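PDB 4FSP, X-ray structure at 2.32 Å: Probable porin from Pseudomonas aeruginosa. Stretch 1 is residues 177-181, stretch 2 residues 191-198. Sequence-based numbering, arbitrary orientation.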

ATOM      1  N   SER A 177       2.883 -19.095   5.299  1.00 79.52           N
ATOM      2  CA  SER A 177       4.328 -19.328   5.302  1.00 77.30           C
ATOM      3  C   SER A 177       5.128 -18.043   5.545  1.00 70.44           C
ATOM      4  O   SER A 177       4.556 -16.966   5.734  1.00 66.87           O
ATOM      5  CB  SER A 177       4.781 -20.025   4.010  1.00 75.25           C
ATOM      6  OG  SER A 177       4.077 -19.534   2.880  1.00 76.00           O
ATOM      7  N   ASP A 178       6.451 -18.169   5.547  1.00 64.76           N
ATOM      8  CA  ASP A 178       7.334 -17.065   5.904  1.00 52.81           C
ATOM      9  C   ASP A 178       7.181 -15.834   5.027  1.00 54.32           C
ATOM     10  O   ASP A 178       6.593 -15.878   3.939  1.00 55.49           O
ATOM     11  CB  ASP A 178       8.792 -17.515   5.853  1.00 51.02           C
ATOM     12  CG  ASP A 178       9.022 -18.807   6.591  1.00 71.18           C
ATOM     13  OD1 ASP A 178       8.151 -19.699   6.502  1.00 79.03           O
ATOM     14  OD2 ASP A 178      10.071 -18.931   7.257  1.00 79.49           O
ATOM     15  N   LEU A 179       7.723 -14.734   5.533  1.00 47.88           N
ATOM     16  CA  LEU A 179       7.864 -13.498   4.780  1.00 43.42           C
ATOM     17  C   LEU A 179       9.008 -13.686   3.786  1.00 42.53           C
ATOM     18  O   LEU A 179      10.014 -14.337   4.096  1.00 41.91           O
ATOM     19  CB  LEU A 179       8.171 -12.369   5.755  1.00 39.54           C
ATOM     20  CG  LEU A 179       7.319 -12.523   7.017  1.00 46.52           C
ATOM     21  CD1 LEU A 179       8.088 -12.132   8.275  1.00 51.22           C
ATOM     22  CD2 LEU A 179       6.053 -11.711   6.888  1.00 46.63           C
ATOM     23  N   ALA A 180       8.853 -13.143   2.586  1.00 37.36           N
ATOM     24  CA  ALA A 180       9.820 -13.397   1.528  1.00 36.51           C
ATOM     25  C   ALA A 180      10.120 -12.152   0.704  1.00 37.38           C
ATOM     26  O   ALA A 180       9.240 -11.305   0.481  1.00 33.39           O
ATOM     27  CB  ALA A 180       9.333 -14.528   0.619  1.00 30.78           C
ATOM     28  N   LEU A 181      11.366 -12.046   0.252  1.00 35.36           N
ATOM     29  CA  LEU A 181      11.770 -10.964  -0.632  1.00 31.29           C
ATOM     30  C   LEU A 181      11.107 -11.162  -1.990  1.00 30.27           C
ATOM     31  O   LEU A 181      11.232 -12.221  -2.597  1.00 36.16           O
ATOM     32  CB  LEU A 181      13.288 -10.975  -0.790  1.00 31.25           C
ATOM     33  CG  LEU A 181      13.818 -10.055  -1.888  1.00 32.90           C
ATOM     34  CD1 LEU A 181      13.552  -8.596  -1.503  1.00 23.60           C
ATOM     35  CD2 LEU A 181      15.300 -10.314  -2.102  1.00 32.45           C
ATOM     36  N   ALA A 191      14.270 -15.576  -4.124  1.00 62.46           N
ATOM     37  CA  ALA A 191      13.282 -14.964  -3.222  1.00 60.11           C
ATOM     38  C   ALA A 191      13.486 -15.425  -1.789  1.00 56.31           C
ATOM     39  O   ALA A 191      12.693 -16.200  -1.259  1.00 58.78           O
ATOM     40  CB  ALA A 191      11.842 -15.223  -3.676  1.00 50.25           C
ATOM     41  N   ALA A 192      14.554 -14.925  -1.174  1.00 50.58           N
ATOM     42  CA  ALA A 192      14.925 -15.278   0.188  1.00 49.29           C
ATOM     43  C   ALA A 192      13.762 -15.167   1.179  1.00 51.66           C
ATOM     44  O   ALA A 192      12.906 -14.288   1.058  1.00 52.98           O
ATOM     45  CB  ALA A 192      16.070 -14.409   0.633  1.00 45.26           C
ATOM     46  N   GLN A 193      13.744 -16.064   2.161  1.00 55.28           N
ATOM     47  CA  GLN A 193      12.708 -16.059   3.193  1.00 45.38           C
ATOM     48  C   GLN A 193      13.304 -15.875   4.577  1.00 43.26           C
ATOM     49  O   GLN A 193      14.471 -16.198   4.800  1.00 43.13           O
ATOM     50  CB  GLN A 193      11.929 -17.372   3.163  1.00 45.95           C
ATOM     51  CG  GLN A 193      11.139 -17.587   1.895  1.00 54.77           C
ATOM     52  CD  GLN A 193      11.387 -18.951   1.305  1.00 68.37           C
ATOM     53  OE1 GLN A 193      12.522 -19.432   1.286  1.00 74.34           O
ATOM     54  NE2 GLN A 193      10.327 -19.593   0.829  1.00 77.13           N
ATOM     55  N   ALA A 194      12.500 -15.361   5.510  1.00 39.81           N
ATOM     56  CA  ALA A 194      12.937 -15.257   6.902  1.00 39.43           C
ATOM     57  C   ALA A 194      11.810 -15.465   7.903  1.00 40.22           C
ATOM     58  O   ALA A 194      10.632 -15.431   7.541  1.00 39.45           O
ATOM     59  CB  ALA A 194      13.617 -13.920   7.156  1.00 39.55           C
ATOM     60  N   ASP A 195      12.185 -15.659   9.165  1.00 45.30           N
ATOM     61  CA  ASP A 195      11.216 -15.874  10.232  1.00 49.60           C
ATOM     62  C   ASP A 195      10.718 -14.560  10.800  1.00 48.36           C
ATOM     63  O   ASP A 195       9.659 -14.515  11.420  1.00 51.53           O
ATOM     64  CB  ASP A 195      11.841 -16.668  11.377  1.00 55.39           C
ATOM     65  CG  ASP A 195      12.244 -18.059  10.967  1.00 78.15           C
ATOM     66  OD1 ASP A 195      11.348 -18.911  10.796  1.00 85.62           O
ATOM     67  OD2 ASP A 195      13.461 -18.306  10.832  1.00 85.79           O
ATOM     68  N   ARG A 196      11.494 -13.496  10.608  1.00 36.54           N
ATOM     69  CA  ARG A 196      11.229 -12.237  11.287  1.00 33.60           C
ATOM     70  C   ARG A 196      11.436 -11.042  10.378  1.00 37.21           C
ATOM     71  O   ARG A 196      12.426 -10.958   9.648  1.00 38.11           O
ATOM     72  CB  ARG A 196      12.158 -12.068  12.496  1.00 38.77           C
ATOM     73  CG  ARG A 196      12.094 -13.170  13.526  1.00 54.71           C
ATOM     74  CD  ARG A 196      10.726 -13.228  14.175  1.00 72.88           C
ATOM     75  NE  ARG A 196      10.730 -14.038  15.391  1.00 83.10           N
ATOM     76  CZ  ARG A 196      10.367 -15.315  15.445  1.00 86.59           C
ATOM     77  NH1 ARG A 196       9.961 -15.945  14.347  1.00 80.14           N
ATOM     78  NH2 ARG A 196      10.406 -15.963  16.602  1.00 94.82           N
ATOM     79  N   PHE A 197      10.500 -10.106  10.447  1.00 33.30           N
ATOM     80  CA  PHE A 197      10.674  -8.810   9.823  1.00 27.01           C
ATOM     81  C   PHE A 197      10.541  -7.763  10.919  1.00 25.25           C
ATOM     82  O   PHE A 197       9.500  -7.674  11.566  1.00 26.48           O
ATOM     83  CB  PHE A 197       9.618  -8.570   8.744  1.00 25.63           C
ATOM     84  CG  PHE A 197       9.815  -7.280   7.986  1.00 29.55           C
ATOM     85  CD1 PHE A 197      10.708  -7.212   6.922  1.00 33.72           C
ATOM     86  CD2 PHE A 197       9.117  -6.136   8.339  1.00 28.41           C
ATOM     87  CE1 PHE A 197      10.907  -6.025   6.219  1.00 33.67           C
ATOM     88  CE2 PHE A 197       9.303  -4.949   7.640  1.00 28.33           C
ATOM     89  CZ  PHE A 197      10.202  -4.890   6.579  1.00 30.97           C
ATOM     90  N   ASP A 198      11.583  -6.969  11.130  1.00 25.74           N
ATOM     91  CA  ASP A 198      11.554  -5.961  12.176  1.00 23.40           C
ATOM     92  C   ASP A 198      11.239  -4.610  11.593  1.00 29.21           C
ATOM     93  O   ASP A 198      11.597  -4.321  10.452  1.00 33.86           O
ATOM     94  CB  ASP A 198      12.897  -5.929  12.884  1.00 26.52           C
ATOM     95  CG  ASP A 198      13.275  -7.284  13.425  1.00 34.02           C
ATOM     96  OD1 ASP A 198      12.424  -7.898  14.093  1.00 36.81           O
ATOM     97  OD2 ASP A 198      14.396  -7.754  13.156  1.00 38.37           O
TER

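Two short antiparallel segments meet here, and the contact between them, 419 Å² summed over both sides, is held by backbone hydrogen bonds and covered by a few side chains, with Leu179, Leu181 and Asp178 contributing most.

Leu179 covers the largest area, 80 Å², and works through both its backbone and its side chain. Leu179 O accepts a hydrogen bond from Ala194 N at 3.0 Å, with a nearly straight N-H...O angle of 160°. The same Leu179 O lies 3.3 Å from Gln193 CA, a CA-H...O contact that often accompanies antiparallel pairing. The side chain leaves the sheet on the face it shares with Ala194, and its end comes nearer to stretch 2. With chi1 in the m well and chi2 between wells at 143°, Leu179 CD1 comes to 3.8 Å from Phe197 N and 3.9 Å from Phe197 CB. The contact with CB is apolar packing between buried residues, and a branched aliphatic chain suits it because it supplies bulk without a polar group to satisfy. The Phe197 ring itself leads away from stretch 1, so its CB makes the close side-chain contact.

Leu181 carries the pairing onward beyond the strand. Leu181 N donates to Ala192 O at 2.8 Å and 165°, while Leu181 O lies 3.2 Å from Ala191 CB. The side chain, with chi1 t and chi2 p, starts off sideways and is buried, as befits a leucine. Ala192 O also receives a CA-H...O contact from Ala180 CA at 3.2 Å, so this carbonyl meets both a strong donor and a weak one.

Between these two hydrogen bonds sits the non-hydrogen-bonded pair Ala180 and Gln193, whose CA atoms approach to 4.3 Å. Their side chains share the opposite face from Leu179 and Ala194. Here Ala180 CB rests 3.8 Å from Gln193 CG: the methyl meets the aliphatic part of the glutamine, while the amide beyond it suits an exposed position.

Asp178, partly exposed, closes the other end of the contact. Its CA-to-CB bond points toward stretch 2, and Asp178 CB lies 3.3 Å from Ala194 O, so the methylene provides the close packing. The carboxylate is less favorably placed, because Asp178 OD2 is 3.8 Å from Asp195 OD1, bringing like charges together. Exposure of Asp195 to solvent can ease that repulsion, but this pair does not itself add attraction to the contact.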